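Local coordinates for putative polysaccharide biosynthesis protein with aminopeptidase-like domain (Clostridium acetobutylicum, PDB 3K9T) that binds one zinc ion per subunit, may act in making modified polysaccharides, and is not expected to be a peptidase despite its aminopeptidase-like fold, at residues Tyr20-Glu25 and Met42-Lys47; Ala202-Ile207 and Lys344-Val349; Ala251-Asp256 and Tyr319-Tyr324. All blocks are in the same frame, centred on the assembly; numbering follows the deposited sequence.

Contact 1 of 3, residues Tyr20-Glu25 and Met42-Lys47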
ATOM      1  N   TYR A  20      35.963 -14.974 -16.182  1.00 24.79           N
ATOM      2  CA  TYR A  20      36.065 -16.428 -15.980  1.00 23.23           C
ATOM      3  C   TYR A  20      37.528 -16.899 -15.805  1.00 23.15           C
ATOM      4  O   TYR A  20      37.849 -17.693 -14.899  1.00 18.60           O
ATOM      5  CB  TYR A  20      35.424 -17.222 -17.134  1.00 23.04           C
ATOM      6  CG  TYR A  20      35.711 -18.685 -16.948  1.00 31.27           C
ATOM      7  CD1 TYR A  20      35.013 -19.432 -15.998  1.00 33.07           C
ATOM      8  CD2 TYR A  20      36.746 -19.298 -17.618  1.00 28.70           C
ATOM      9  CE1 TYR A  20      35.309 -20.755 -15.767  1.00 37.02           C
ATOM     10  CE2 TYR A  20      37.039 -20.626 -17.398  1.00 36.36           C
ATOM     11  CZ  TYR A  20      36.323 -21.361 -16.468  1.00 37.90           C
ATOM     12  OH  TYR A  20      36.631 -22.705 -16.240  1.00 42.74           O
ATOM     13  N   ASN A  21      38.397 -16.403 -16.691  1.00 23.91           N
ATOM     14  CA  ASN A  21      39.816 -16.756 -16.692  1.00 22.50           C
ATOM     15  C   ASN A  21      40.529 -16.400 -15.386  1.00 23.27           C
ATOM     16  O   ASN A  21      41.417 -17.150 -14.956  1.00 24.36           O
ATOM     17  CB  ASN A  21      40.526 -16.104 -17.853  1.00 20.19           C
ATOM     18  CG  ASN A  21      40.107 -16.669 -19.200  1.00 21.37           C
ATOM     19  OD1 ASN A  21      39.543 -17.760 -19.290  1.00 25.92           O
ATOM     20  ND2 ASN A  21      40.394 -15.913 -20.278  1.00 23.02           N
ATOM     21  N   LEU A  22      40.142 -15.271 -14.778  1.00 22.13           N
ATOM     22  CA  LEU A  22      40.633 -14.872 -13.463  1.00 22.48           C
ATOM     23  C   LEU A  22      40.145 -15.869 -12.395  1.00 24.37           C
ATOM     24  O   LEU A  22      40.907 -16.273 -11.503  1.00 26.48           O
ATOM     25  CB  LEU A  22      40.171 -13.441 -13.121  1.00 23.17           C
ATOM     26  CG  LEU A  22      40.528 -12.844 -11.737  1.00 27.26           C
ATOM     27  CD1 LEU A  22      41.998 -13.125 -11.387  1.00 15.34           C
ATOM     28  CD2 LEU A  22      40.162 -11.310 -11.606  1.00 10.62           C
ATOM     29  N   ILE A  23      38.877 -16.274 -12.489  1.00 24.72           N
ATOM     30  CA  ILE A  23      38.319 -17.259 -11.571  1.00 23.13           C
ATOM     31  C   ILE A  23      39.131 -18.533 -11.717  1.00 25.69           C
ATOM     32  O   ILE A  23      39.586 -19.117 -10.727  1.00 26.38           O
ATOM     33  CB  ILE A  23      36.810 -17.531 -11.865  1.00 23.94           C
ATOM     34  CG1 ILE A  23      35.955 -16.299 -11.458  1.00 21.77           C
ATOM     35  CG2 ILE A  23      36.334 -18.913 -11.223  1.00 12.13           C
ATOM     36  CD1 ILE A  23      34.539 -16.305 -12.013  1.00 15.31           C
ATOM     37  N   GLU A  24      39.338 -18.963 -12.953  1.00 24.82           N
ATOM     38  CA  GLU A  24      40.062 -20.213 -13.167  1.00 27.28           C
ATOM     39  C   GLU A  24      41.476 -20.145 -12.562  1.00 28.03           C
ATOM     40  O   GLU A  24      41.914 -21.090 -11.918  1.00 29.90           O
ATOM     41  CB  GLU A  24      40.113 -20.529 -14.656  1.00 26.26           C
ATOM     42  CG  GLU A  24      40.640 -21.898 -14.999  1.00 36.36           C
ATOM     43  CD  GLU A  24      40.554 -22.162 -16.486  1.00 38.00           C
ATOM     44  OE1 GLU A  24      41.309 -21.498 -17.202  1.00 50.16           O
ATOM     45  OE2 GLU A  24      39.726 -22.981 -16.940  1.00 46.13           O
ATOM     46  N   GLU A  25      42.182 -19.031 -12.787  1.00 26.79           N
ATOM     47  CA  GLU A  25      43.502 -18.822 -12.203  1.00 26.75           C
ATOM     48  C   GLU A  25      43.456 -18.847 -10.660  1.00 26.21           C
ATOM     49  O   GLU A  25      44.335 -19.406 -10.006  1.00 26.59           O
ATOM     50  CB  GLU A  25      44.109 -17.491 -12.680  1.00 26.31           C
ATOM     51  CG  GLU A  25      45.517 -17.245 -12.106  1.00 25.43           C
ATOM     52  CD  GLU A  25      46.274 -16.078 -12.744  1.00 26.83           C
ATOM     53  OE1 GLU A  25      45.738 -15.386 -13.627  1.00 30.05           O
ATOM     54  OE2 GLU A  25      47.433 -15.859 -12.349  1.00 28.92           O
HETATM   55  N   MSE A  42      45.664 -11.917  -3.487  1.00 24.16           N
HETATM   56  CA  MSE A  42      45.932 -10.494  -3.623  1.00 22.12           C
HETATM   57  C   MSE A  42      47.015 -10.247  -4.686  1.00 23.63           C
HETATM   58  O   MSE A  42      46.979  -9.219  -5.394  1.00 21.06           O
HETATM   59  CB  MSE A  42      46.387  -9.904  -2.297  1.00 21.43           C
HETATM   60  CG  MSE A  42      45.361 -10.022  -1.178  1.00 19.06           C
HETATM   61 SE   MSE A  42      43.623  -9.154  -1.509  0.75 14.30          SE
HETATM   62  CE  MSE A  42      42.644  -9.817   0.097  1.00 17.18           C
ATOM     63  N   ASP A  43      47.990 -11.147  -4.805  1.00 22.28           N
ATOM     64  CA  ASP A  43      48.984 -10.971  -5.862  1.00 22.82           C
ATOM     65  C   ASP A  43      48.334 -11.018  -7.235  1.00 23.35           C
ATOM     66  O   ASP A  43      48.637 -10.201  -8.120  1.00 24.37           O
ATOM     67  CB  ASP A  43      50.090 -12.032  -5.791  1.00 24.58           C
ATOM     68  CG  ASP A  43      50.947 -11.890  -4.564  1.00 22.03           C
ATOM     69  OD1 ASP A  43      51.053 -10.777  -4.053  1.00 33.63           O
ATOM     70  OD2 ASP A  43      51.530 -12.883  -4.114  1.00 26.84           O
ATOM     71  N   ILE A  44      47.442 -11.986  -7.416  1.00 24.35           N
ATOM     72  CA  ILE A  44      46.805 -12.180  -8.709  1.00 25.67           C
ATOM     73  C   ILE A  44      45.896 -11.013  -9.012  1.00 25.48           C
ATOM     74  O   ILE A  44      45.923 -10.499 -10.126  1.00 24.16           O
ATOM     75  CB  ILE A  44      46.085 -13.562  -8.825  1.00 26.45           C
ATOM     76  CG1 ILE A  44      47.163 -14.678  -8.781  1.00 25.61           C
ATOM     77  CG2 ILE A  44      45.225 -13.582 -10.106  1.00 16.83           C
ATOM     78  CD1 ILE A  44      46.729 -16.067  -8.341  1.00 23.92           C
ATOM     79  N   ILE A  45      45.133 -10.566  -8.012  1.00 24.18           N
ATOM     80  CA  ILE A  45      44.276  -9.404  -8.197  1.00 21.57           C
ATOM     81  C   ILE A  45      45.103  -8.191  -8.651  1.00 22.78           C
ATOM     82  O   ILE A  45      44.653  -7.424  -9.514  1.00 19.31           O
ATOM     83  CB  ILE A  45      43.442  -9.037  -6.925  1.00 21.14           C
ATOM     84  CG1 ILE A  45      42.427 -10.143  -6.620  1.00 22.42           C
ATOM     85  CG2 ILE A  45      42.696  -7.685  -7.162  1.00 12.95           C
ATOM     86  CD1 ILE A  45      41.878 -10.195  -5.139  1.00 18.17           C
ATOM     87  N   ARG A  46      46.320  -8.042  -8.107  1.00 23.47           N
ATOM     88  CA  ARG A  46      47.146  -6.871  -8.404  1.00 24.00           C
ATOM     89  C   ARG A  46      47.775  -6.958  -9.770  1.00 24.29           C
ATOM     90  O   ARG A  46      48.439  -6.044 -10.174  1.00 27.02           O
ATOM     91  CB  ARG A  46      48.186  -6.596  -7.308  1.00 25.35           C
ATOM     92  CG  ARG A  46      47.557  -5.807  -6.114  1.00 31.30           C
ATOM     93  CD  ARG A  46      48.491  -5.607  -4.977  1.00 26.42           C
ATOM     94  NE  ARG A  46      48.938  -6.891  -4.470  1.00 28.68           N
ATOM     95  CZ  ARG A  46      49.966  -7.073  -3.643  1.00 37.36           C
ATOM     96  NH1 ARG A  46      50.711  -6.041  -3.190  1.00 36.96           N
ATOM     97  NH2 ARG A  46      50.246  -8.310  -3.267  1.00 34.26           N
ATOM     98  N   LYS A  47      47.577  -8.071 -10.477  1.00 23.59           N
ATOM     99  CA  LYS A  47      47.902  -8.131 -11.891  1.00 21.00           C
ATOM    100  C   LYS A  47      46.829  -7.419 -12.719  1.00 19.88           C
ATOM    101  O   LYS A  47      47.047  -7.124 -13.881  1.00 18.30           O
ATOM    102  CB  LYS A  47      48.060  -9.559 -12.391  1.00 21.56           C
ATOM    103  CG  LYS A  47      49.274 -10.258 -11.842  1.00 24.31           C
ATOM    104  CD  LYS A  47      49.585 -11.493 -12.631  1.00 25.10           C
ATOM    105  CE  LYS A  47      48.699 -12.637 -12.274  1.00 31.19           C
ATOM    106  NZ  LYS A  47      49.001 -13.775 -13.143  1.00 31.43           N
TER
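Leu22 overlaps Ile44 methyl against methyl: its CD1 lies 3.5 Å from Ile44 CG2, and the two side chains run alongside each other, heading opposite ways. Leu22 starts out along the flank of its helix and gains its reach through chi1 (177°), which sets CG trans to the backbone N and carries the isobutyl end over to the other segment. Ile44 points toward residues 20-25, and its CG2 does double duty, since it also lies 3.8 Å from Glu25 CD. The carboxylate therefore rests against a branched aliphatic chain before it reaches its charged partner; Glu25 OE2 is 3.8 Å from Ile44 CG1.

That partner is Lys47, just past the end of helix 36-45. Its NZ donates to Glu25 OE2 over 2.7 Å, a salt bridge that uses the syn lone pair, on the side facing the other carboxylate oxygen. Glu25 OE1 stands further off, 3.7 Å from Lys47 NZ, so the grip is through one oxygen. Glu25 reaches out with an extended chain, while Lys47 folds at chi3 (-78°) to bring its ammonium group back to the acid. The charged pair closes the more exposed margin of the contact, and the aliphatic pair occupies its inner part.

Deeper still, Leu22 packs on Thr205 and Phe206 and Ile45 on Thr205, all through helix 194-211. Ile29, in the connection between the two segments, touches Ile44. The arrangement is a helix-loop-helix pairing near the N-terminus, in which helices 12-26 and 36-45 lie against helix 194-211 in the aminopeptidase-like domain, with the chain then running on into strand 52-57, outermost in the chain's own central mixed sheet.

Contact 2 of 3, residues Ala202-Ile207 and Lys344-Val349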
ATOM      1  N   ALA A 202      36.302 -11.932  -8.745  1.00 22.25           N
ATOM      2  CA  ALA A 202      36.661 -11.609 -10.141  1.00 18.95           C
ATOM      3  C   ALA A 202      35.799 -10.485 -10.687  1.00 19.48           C
ATOM      4  O   ALA A 202      36.323  -9.637 -11.414  1.00 17.52           O
ATOM      5  CB  ALA A 202      36.633 -12.816 -11.051  1.00 17.27           C
ATOM      6  N   LEU A 203      34.512 -10.428 -10.309  1.00 21.02           N
ATOM      7  CA  LEU A 203      33.625  -9.364 -10.825  1.00 23.32           C
ATOM      8  C   LEU A 203      34.057  -7.970 -10.381  1.00 24.86           C
ATOM      9  O   LEU A 203      34.193  -7.070 -11.184  1.00 27.90           O
ATOM     10  CB  LEU A 203      32.156  -9.617 -10.450  1.00 22.37           C
ATOM     11  CG  LEU A 203      31.180  -8.456 -10.696  1.00 23.97           C
ATOM     12  CD1 LEU A 203      31.012  -8.352 -12.148  1.00 18.97           C
ATOM     13  CD2 LEU A 203      29.814  -8.607 -10.009  1.00 20.63           C
ATOM     14  N   ILE A 204      34.215  -7.796  -9.083  1.00 25.75           N
ATOM     15  CA  ILE A 204      34.576  -6.519  -8.484  1.00 26.66           C
ATOM     16  C   ILE A 204      35.934  -6.081  -9.064  1.00 27.44           C
ATOM     17  O   ILE A 204      36.131  -4.904  -9.337  1.00 26.42           O
ATOM     18  CB  ILE A 204      34.554  -6.695  -6.921  1.00 28.38           C
ATOM     19  CG1 ILE A 204      33.107  -6.807  -6.439  1.00 34.24           C
ATOM     20  CG2 ILE A 204      35.173  -5.640  -6.177  1.00 23.21           C
ATOM     21  CD1 ILE A 204      32.278  -5.723  -6.857  1.00 30.97           C
ATOM     22  N   THR A 205      36.833  -7.034  -9.327  1.00 25.86           N
ATOM     23  CA  THR A 205      38.117  -6.705  -9.927  1.00 25.34           C
ATOM     24  C   THR A 205      37.913  -5.999 -11.272  1.00 25.53           C
ATOM     25  O   THR A 205      38.463  -4.905 -11.512  1.00 23.85           O
ATOM     26  CB  THR A 205      39.025  -7.929 -10.022  1.00 25.41           C
ATOM     27  OG1 THR A 205      39.322  -8.342  -8.682  1.00 24.47           O
ATOM     28  CG2 THR A 205      40.357  -7.601 -10.767  1.00 15.37           C
ATOM     29  N   PHE A 206      37.063  -6.583 -12.106  1.00 23.04           N
ATOM     30  CA  PHE A 206      36.777  -6.012 -13.414  1.00 23.82           C
ATOM     31  C   PHE A 206      35.930  -4.733 -13.391  1.00 23.44           C
ATOM     32  O   PHE A 206      36.072  -3.894 -14.260  1.00 22.19           O
ATOM     33  CB  PHE A 206      36.237  -7.081 -14.368  1.00 23.62           C
ATOM     34  CG  PHE A 206      37.337  -7.895 -14.999  1.00 22.13           C
ATOM     35  CD1 PHE A 206      37.965  -8.905 -14.290  1.00 20.09           C
ATOM     36  CD2 PHE A 206      37.794  -7.597 -16.269  1.00 23.73           C
ATOM     37  CE1 PHE A 206      39.003  -9.628 -14.850  1.00 27.31           C
ATOM     38  CE2 PHE A 206      38.825  -8.318 -16.841  1.00 23.92           C
ATOM     39  CZ  PHE A 206      39.425  -9.343 -16.141  1.00 27.68           C
ATOM     40  N   ILE A 207      35.073  -4.574 -12.394  1.00 24.42           N
ATOM     41  CA  ILE A 207      34.351  -3.327 -12.248  1.00 24.91           C
ATOM     42  C   ILE A 207      35.379  -2.253 -11.928  1.00 22.38           C
ATOM     43  O   ILE A 207      35.393  -1.239 -12.592  1.00 21.47           O
ATOM     44  CB  ILE A 207      33.255  -3.381 -11.181  1.00 25.53           C
ATOM     45  CG1 ILE A 207      32.129  -4.282 -11.692  1.00 29.74           C
ATOM     46  CG2 ILE A 207      32.717  -1.950 -10.878  1.00 23.59           C
ATOM     47  CD1 ILE A 207      31.297  -4.817 -10.587  1.00 29.36           C
ATOM     48  N   LYS A 344      27.653  -6.370 -16.602  1.00 30.42           N
ATOM     49  CA  LYS A 344      26.824  -5.397 -17.310  1.00 24.41           C
ATOM     50  C   LYS A 344      25.829  -4.724 -16.334  1.00 28.50           C
ATOM     51  O   LYS A 344      25.643  -3.491 -16.336  1.00 20.88           O
ATOM     52  CB  LYS A 344      26.117  -6.135 -18.472  1.00 29.59           C
ATOM     53  CG  LYS A 344      25.016  -5.398 -19.215  1.00 42.61           C
ATOM     54  CD  LYS A 344      24.843  -5.956 -20.647  1.00 74.95           C
ATOM     55  CE  LYS A 344      23.846  -7.096 -20.758  1.00 95.42           C
ATOM     56  NZ  LYS A 344      22.461  -6.584 -20.730  1.00 63.20           N
ATOM     57  N   THR A 345      25.218  -5.515 -15.462  1.00 23.22           N
ATOM     58  CA  THR A 345      24.199  -4.972 -14.554  1.00 13.19           C
ATOM     59  C   THR A 345      24.828  -4.024 -13.514  1.00 15.19           C
ATOM     60  O   THR A 345      24.306  -2.937 -13.220  1.00 25.15           O
ATOM     61  CB  THR A 345      23.363  -6.069 -13.903  1.00 30.78           C
ATOM     62  OG1 THR A 345      22.790  -6.946 -14.916  1.00 23.80           O
ATOM     63  CG2 THR A 345      22.277  -5.433 -13.053  1.00 12.41           C
ATOM     64  N   TYR A 346      25.952  -4.442 -12.969  1.00 24.53           N
ATOM     65  CA  TYR A 346      26.685  -3.616 -12.034  1.00 35.19           C
ATOM     66  C   TYR A 346      27.079  -2.318 -12.718  1.00 19.20           C
ATOM     67  O   TYR A 346      26.941  -1.248 -12.128  1.00 27.86           O
ATOM     68  CB  TYR A 346      27.925  -4.355 -11.446  1.00 21.08           C
ATOM     69  CG  TYR A 346      27.658  -5.124 -10.151  1.00 24.30           C
ATOM     70  CD1 TYR A 346      27.009  -6.352 -10.153  1.00 22.51           C
ATOM     71  CD2 TYR A 346      28.097  -4.633  -8.922  1.00 22.17           C
ATOM     72  CE1 TYR A 346      26.793  -7.050  -8.960  1.00 23.63           C
ATOM     73  CE2 TYR A 346      27.885  -5.318  -7.730  1.00 24.28           C
ATOM     74  CZ  TYR A 346      27.223  -6.515  -7.745  1.00 24.62           C
ATOM     75  OH  TYR A 346      27.011  -7.204  -6.557  1.00 15.44           O
ATOM     76  N   LEU A 347      27.579  -2.388 -13.952  1.00 27.53           N
ATOM     77  CA  LEU A 347      27.951  -1.160 -14.665  1.00 34.07           C
ATOM     78  C   LEU A 347      26.734  -0.236 -14.893  1.00 24.88           C
ATOM     79  O   LEU A 347      26.847   0.999 -14.826  1.00 25.29           O
ATOM     80  CB  LEU A 347      28.655  -1.493 -15.993  1.00 23.97           C
ATOM     81  CG  LEU A 347      30.083  -2.058 -15.909  1.00 42.14           C
ATOM     82  CD1 LEU A 347      30.707  -2.114 -17.282  1.00 17.89           C
ATOM     83  CD2 LEU A 347      30.957  -1.215 -14.976  1.00 10.08           C
ATOM     84  N   GLU A 348      25.575  -0.835 -15.168  1.00 33.11           N
ATOM     85  CA  GLU A 348      24.342  -0.061 -15.408  1.00 26.26           C
ATOM     86  C   GLU A 348      23.881   0.603 -14.118  1.00 23.69           C
ATOM     87  O   GLU A 348      23.368   1.738 -14.114  1.00 19.95           O
ATOM     88  CB  GLU A 348      23.226  -0.963 -15.945  1.00 30.29           C
ATOM     89  CG  GLU A 348      22.018  -0.187 -16.515  1.00 27.03           C
ATOM     90  CD  GLU A 348      22.402   0.716 -17.654  1.00 26.23           C
ATOM     91  OE1 GLU A 348      23.286   0.313 -18.443  1.00 30.60           O
ATOM     92  OE2 GLU A 348      21.831   1.828 -17.770  1.00 24.76           O
ATOM     93  N   VAL A 349      24.035  -0.136 -13.023  1.00 23.28           N
ATOM     94  CA  VAL A 349      23.778   0.420 -11.721  1.00 20.04           C
ATOM     95  C   VAL A 349      24.659   1.652 -11.512  1.00 15.40           C
ATOM     96  O   VAL A 349      24.136   2.700 -11.119  1.00 24.49           O
ATOM     97  CB  VAL A 349      23.949  -0.617 -10.619  1.00 29.21           C
ATOM     98  CG1 VAL A 349      24.046   0.044  -9.240  1.00 19.93           C
ATOM     99  CG2 VAL A 349      22.798  -1.590 -10.691  1.00 21.36           C
TER
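Tyr346 is the bump here, and the hollow that takes it is formed by Leu203, Ile204 and Ile207 on one side of helix 194-211, with Leu203 and Ile207 one turn apart and Ile204 beside them. This is helix-helix packing within the alpha/beta aminopeptidase-like domain: the short segments of helices 194-211 and 336-355 run in the same general direction, cross at -46° and approach to 10.6 Å between axes, with the Tyr346 ring lying between them.

The tyrosine ring meets each wall differently. Leu203 sends CD2 over one face, 3.8 Å from the centroid of the Tyr346 ring and 23° off its normal, a CH-pi contact displaced toward the CD1-CE1 rim. Leu203 owes that reach to a chi1 of 169°, which swings CG away from the backbone N. Ile207 comes in at about a right angle to the tyrosine and packs at the root of its side chain, Ile207 CD1 lying 3.5 Å from Tyr346 CB and almost as near CG and CD2. Ile204 contributes a looser wall, with CD1 4.5 Å from Tyr346 CE2.

All four side chains are buried. Ile204 and Ile207 also rest on Phe222 of strand 219-225, so the helix bearing the hollow is itself seated on the central sheet. On the other helix, Leu347 turns to Tyr8 and Ile9 of helix 5-10. The one polar atom on the tyrosine is satisfied within this apolar setting: beyond the ring, Tyr346 OH makes a hydrogen bond with the backbone O of Leu314, in strand 311-315.

Contact 3 of 3, residues Ala251-Asp256 and Tyr319-Tyr324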
ATOM      1  N   ALA A 251      29.157  -8.006  -3.342  1.00 24.62           N
ATOM      2  CA  ALA A 251      29.085  -8.856  -4.509  1.00 21.98           C
ATOM      3  C   ALA A 251      29.502 -10.275  -4.139  1.00 25.20           C
ATOM      4  O   ALA A 251      30.612 -10.520  -3.674  1.00 23.27           O
ATOM      5  CB  ALA A 251      29.974  -8.326  -5.627  1.00 19.46           C
ATOM      6  N   THR A 252      28.596 -11.215  -4.368  1.00 26.86           N
ATOM      7  CA  THR A 252      28.891 -12.612  -4.189  1.00 28.17           C
ATOM      8  C   THR A 252      27.942 -13.394  -5.075  1.00 27.65           C
ATOM      9  O   THR A 252      26.929 -12.851  -5.513  1.00 25.35           O
ATOM     10  CB  THR A 252      28.728 -13.025  -2.724  1.00 28.48           C
ATOM     11  OG1 THR A 252      28.961 -14.416  -2.631  1.00 24.91           O
ATOM     12  CG2 THR A 252      27.338 -12.707  -2.182  1.00 24.88           C
ATOM     13  N   CYS A 253      28.294 -14.642  -5.365  1.00 26.09           N
ATOM     14  CA  CYS A 253      27.423 -15.546  -6.124  1.00 28.38           C
ATOM     15  C   CYS A 253      26.893 -14.942  -7.410  1.00 27.73           C
ATOM     16  O   CYS A 253      25.702 -15.047  -7.692  1.00 25.42           O
ATOM     17  CB  CYS A 253      26.240 -15.980  -5.246  1.00 30.24           C
ATOM     18  SG  CYS A 253      26.747 -16.909  -3.770  1.00 25.80           S
ATOM     19  N   VAL A 254      27.788 -14.329  -8.180  1.00 25.76           N
ATOM     20  CA  VAL A 254      27.387 -13.560  -9.333  1.00 26.86           C
ATOM     21  C   VAL A 254      27.688 -14.263 -10.661  1.00 27.20           C
ATOM     22  O   VAL A 254      27.586 -13.626 -11.725  1.00 25.99           O
ATOM     23  CB  VAL A 254      28.064 -12.152  -9.339  1.00 26.43           C
ATOM     24  CG1 VAL A 254      27.462 -11.260  -8.263  1.00 23.44           C
ATOM     25  CG2 VAL A 254      29.575 -12.283  -9.212  1.00 24.21           C
ATOM     26  N   GLY A 255      27.979 -15.567 -10.618  1.00 24.31           N
ATOM     27  CA  GLY A 255      28.523 -16.261 -11.787  1.00 22.76           C
ATOM     28  C   GLY A 255      27.769 -17.406 -12.446  1.00 25.53           C
ATOM     29  O   GLY A 255      28.161 -17.851 -13.542  1.00 27.21           O
ATOM     30  N   ASP A 256      26.717 -17.911 -11.807  1.00 23.66           N
ATOM     31  CA  ASP A 256      25.960 -19.027 -12.359  1.00 22.40           C
ATOM     32  C   ASP A 256      24.936 -18.659 -13.417  1.00 24.24           C
ATOM     33  O   ASP A 256      24.727 -17.470 -13.699  1.00 19.68           O
ATOM     34  CB  ASP A 256      25.277 -19.794 -11.242  1.00 23.65           C
ATOM     35  CG  ASP A 256      24.174 -19.012 -10.570  1.00 27.48           C
ATOM     36  OD1 ASP A 256      24.479 -18.131  -9.705  1.00 25.74           O
ATOM     37  OD2 ASP A 256      23.009 -19.337 -10.869  1.00 25.88           O
ATOM     38  N   TYR A 319      23.514 -17.500  -2.216  1.00 35.65           N
ATOM     39  CA  TYR A 319      24.038 -18.527  -1.293  1.00 35.63           C
ATOM     40  C   TYR A 319      22.866 -19.327  -0.680  1.00 35.38           C
ATOM     41  O   TYR A 319      21.854 -18.760  -0.282  1.00 32.32           O
ATOM     42  CB  TYR A 319      24.956 -17.923  -0.199  1.00 35.28           C
ATOM     43  CG  TYR A 319      24.519 -16.578   0.311  1.00 37.65           C
ATOM     44  CD1 TYR A 319      23.415 -16.446   1.144  1.00 34.71           C
ATOM     45  CD2 TYR A 319      25.201 -15.420  -0.051  1.00 39.38           C
ATOM     46  CE1 TYR A 319      22.997 -15.184   1.595  1.00 37.51           C
ATOM     47  CE2 TYR A 319      24.800 -14.157   0.420  1.00 28.60           C
ATOM     48  CZ  TYR A 319      23.706 -14.044   1.222  1.00 36.17           C
ATOM     49  OH  TYR A 319      23.303 -12.787   1.657  1.00 42.84           O
ATOM     50  N   GLY A 320      23.021 -20.648  -0.621  1.00 33.25           N
ATOM     51  CA  GLY A 320      21.922 -21.541  -0.308  1.00 31.01           C
ATOM     52  C   GLY A 320      21.582 -22.365  -1.538  1.00 31.64           C
ATOM     53  O   GLY A 320      20.912 -23.370  -1.440  1.00 31.45           O
ATOM     54  N   PHE A 321      22.047 -21.933  -2.708  1.00 32.99           N
ATOM     55  CA  PHE A 321      21.863 -22.685  -3.945  1.00 31.47           C
ATOM     56  C   PHE A 321      22.357 -24.142  -3.855  1.00 31.42           C
ATOM     57  O   PHE A 321      23.238 -24.505  -3.054  1.00 28.76           O
ATOM     58  CB  PHE A 321      22.545 -21.947  -5.106  1.00 34.34           C
ATOM     59  CG  PHE A 321      24.064 -21.869  -5.009  1.00 36.70           C
ATOM     60  CD1 PHE A 321      24.864 -22.902  -5.499  1.00 28.80           C
ATOM     61  CD2 PHE A 321      24.682 -20.742  -4.488  1.00 37.16           C
ATOM     62  CE1 PHE A 321      26.231 -22.827  -5.416  1.00 25.05           C
ATOM     63  CE2 PHE A 321      26.053 -20.662  -4.413  1.00 31.47           C
ATOM     64  CZ  PHE A 321      26.830 -21.704  -4.885  1.00 32.07           C
ATOM     65  N   ASP A 322      21.761 -24.991  -4.677  1.00 32.89           N
ATOM     66  CA  ASP A 322      22.099 -26.406  -4.664  1.00 32.48           C
ATOM     67  C   ASP A 322      23.544 -26.618  -5.062  1.00 31.54           C
ATOM     68  O   ASP A 322      23.949 -26.267  -6.161  1.00 31.16           O
ATOM     69  CB  ASP A 322      21.220 -27.191  -5.607  1.00 33.21           C
ATOM     70  CG  ASP A 322      21.444 -28.692  -5.495  1.00 38.34           C
ATOM     71  OD1 ASP A 322      21.656 -29.193  -4.366  1.00 39.13           O
ATOM     72  OD2 ASP A 322      21.388 -29.359  -6.544  1.00 42.24           O
ATOM     73  N   GLY A 323      24.308 -27.197  -4.147  1.00 31.33           N
ATOM     74  CA  GLY A 323      25.715 -27.423  -4.364  1.00 31.32           C
ATOM     75  C   GLY A 323      26.600 -26.418  -3.685  1.00 28.72           C
ATOM     76  O   GLY A 323      27.811 -26.574  -3.668  1.00 27.46           O
ATOM     77  N   TYR A 324      26.011 -25.394  -3.090  1.00 29.92           N
ATOM     78  CA  TYR A 324      26.824 -24.396  -2.412  1.00 30.71           C
ATOM     79  C   TYR A 324      27.514 -25.066  -1.209  1.00 28.43           C
ATOM     80  O   TYR A 324      27.036 -26.067  -0.677  1.00 28.15           O
ATOM     81  CB  TYR A 324      25.999 -23.157  -2.049  1.00 32.15           C
ATOM     82  CG  TYR A 324      25.697 -22.968  -0.615  1.00 34.56           C
ATOM     83  CD1 TYR A 324      24.821 -23.806   0.030  1.00 34.26           C
ATOM     84  CD2 TYR A 324      26.263 -21.892   0.099  1.00 49.75           C
ATOM     85  CE1 TYR A 324      24.543 -23.640   1.367  1.00 37.54           C
ATOM     86  CE2 TYR A 324      25.981 -21.703   1.437  1.00 46.29           C
ATOM     87  CZ  TYR A 324      25.111 -22.596   2.058  1.00 47.56           C
ATOM     88  OH  TYR A 324      24.775 -22.471   3.386  1.00 66.51           O
TER
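Two irregular backbones run close here, Cys253 CA standing 6.6 Å from Tyr319 CA, with Cys253 in a left-handed conformation and Phe321-Tyr324 folded into a type II turn closed by Tyr324 N to Phe321 O. Cys253 leans into the other loop and touches two aromatic residues. Its SG lies 3.9 Å from Phe321 CE2, at the edge of that ring and near its plane, a sulfur-aromatic contact. A second one is made to Tyr319, whose ring centroid is 5.5 Å from Cys253 SG in an oblique approach; the same sulfur is 3.6 Å from Tyr319 N. With chi1 at -62°, SG sits beside its own backbone N and opposite the carbonyl carbon, turned toward 319-324.

These loops follow strands 245-250 and 311-315, neighbours in the central sheet, and they border the zinc site made by His190, Asp196 and His325 in this aminopeptidase-like fold. The side chain of Cys253 lies about 4 Å from that of Asp196. The side chain of Tyr319 comes within about 6 Å of the zinc ion, and about 4 Å of a bound imidazole that is probably from the crystallisation liquor.

Thr252 meets the Tyr319 ring at its edge, at about a right angle, with its CG2 3.9 Å from Tyr319 CE2. Its hydroxyl is engaged elsewhere, by Tyr187 OH. Within the turn, Tyr324 CB sits over the centre of the Phe321 ring, while Tyr333 meets the same phenylalanine with ring planes about 25° apart.

Helix 194-211 ties the three contacts together. Contact 1, first along the chain, touches contact 2 where Leu22 and Ile23 pack on Ala202; their centres are 15 Å apart. Contact 3 is nested in the loop that contact 2 closes, 16 Å away between centres, and the two touch where Ala251 meets Ile204 and Tyr346 and where Val254 meets Leu203. Contacts 1 and 3 do not touch, their nearest atoms being about 6 Å apart. In space the three lead from the N-terminal helix pair, through the helices beside the central sheet, to the loops bordering the zinc site, all within the aminopeptidase-like part of the chain.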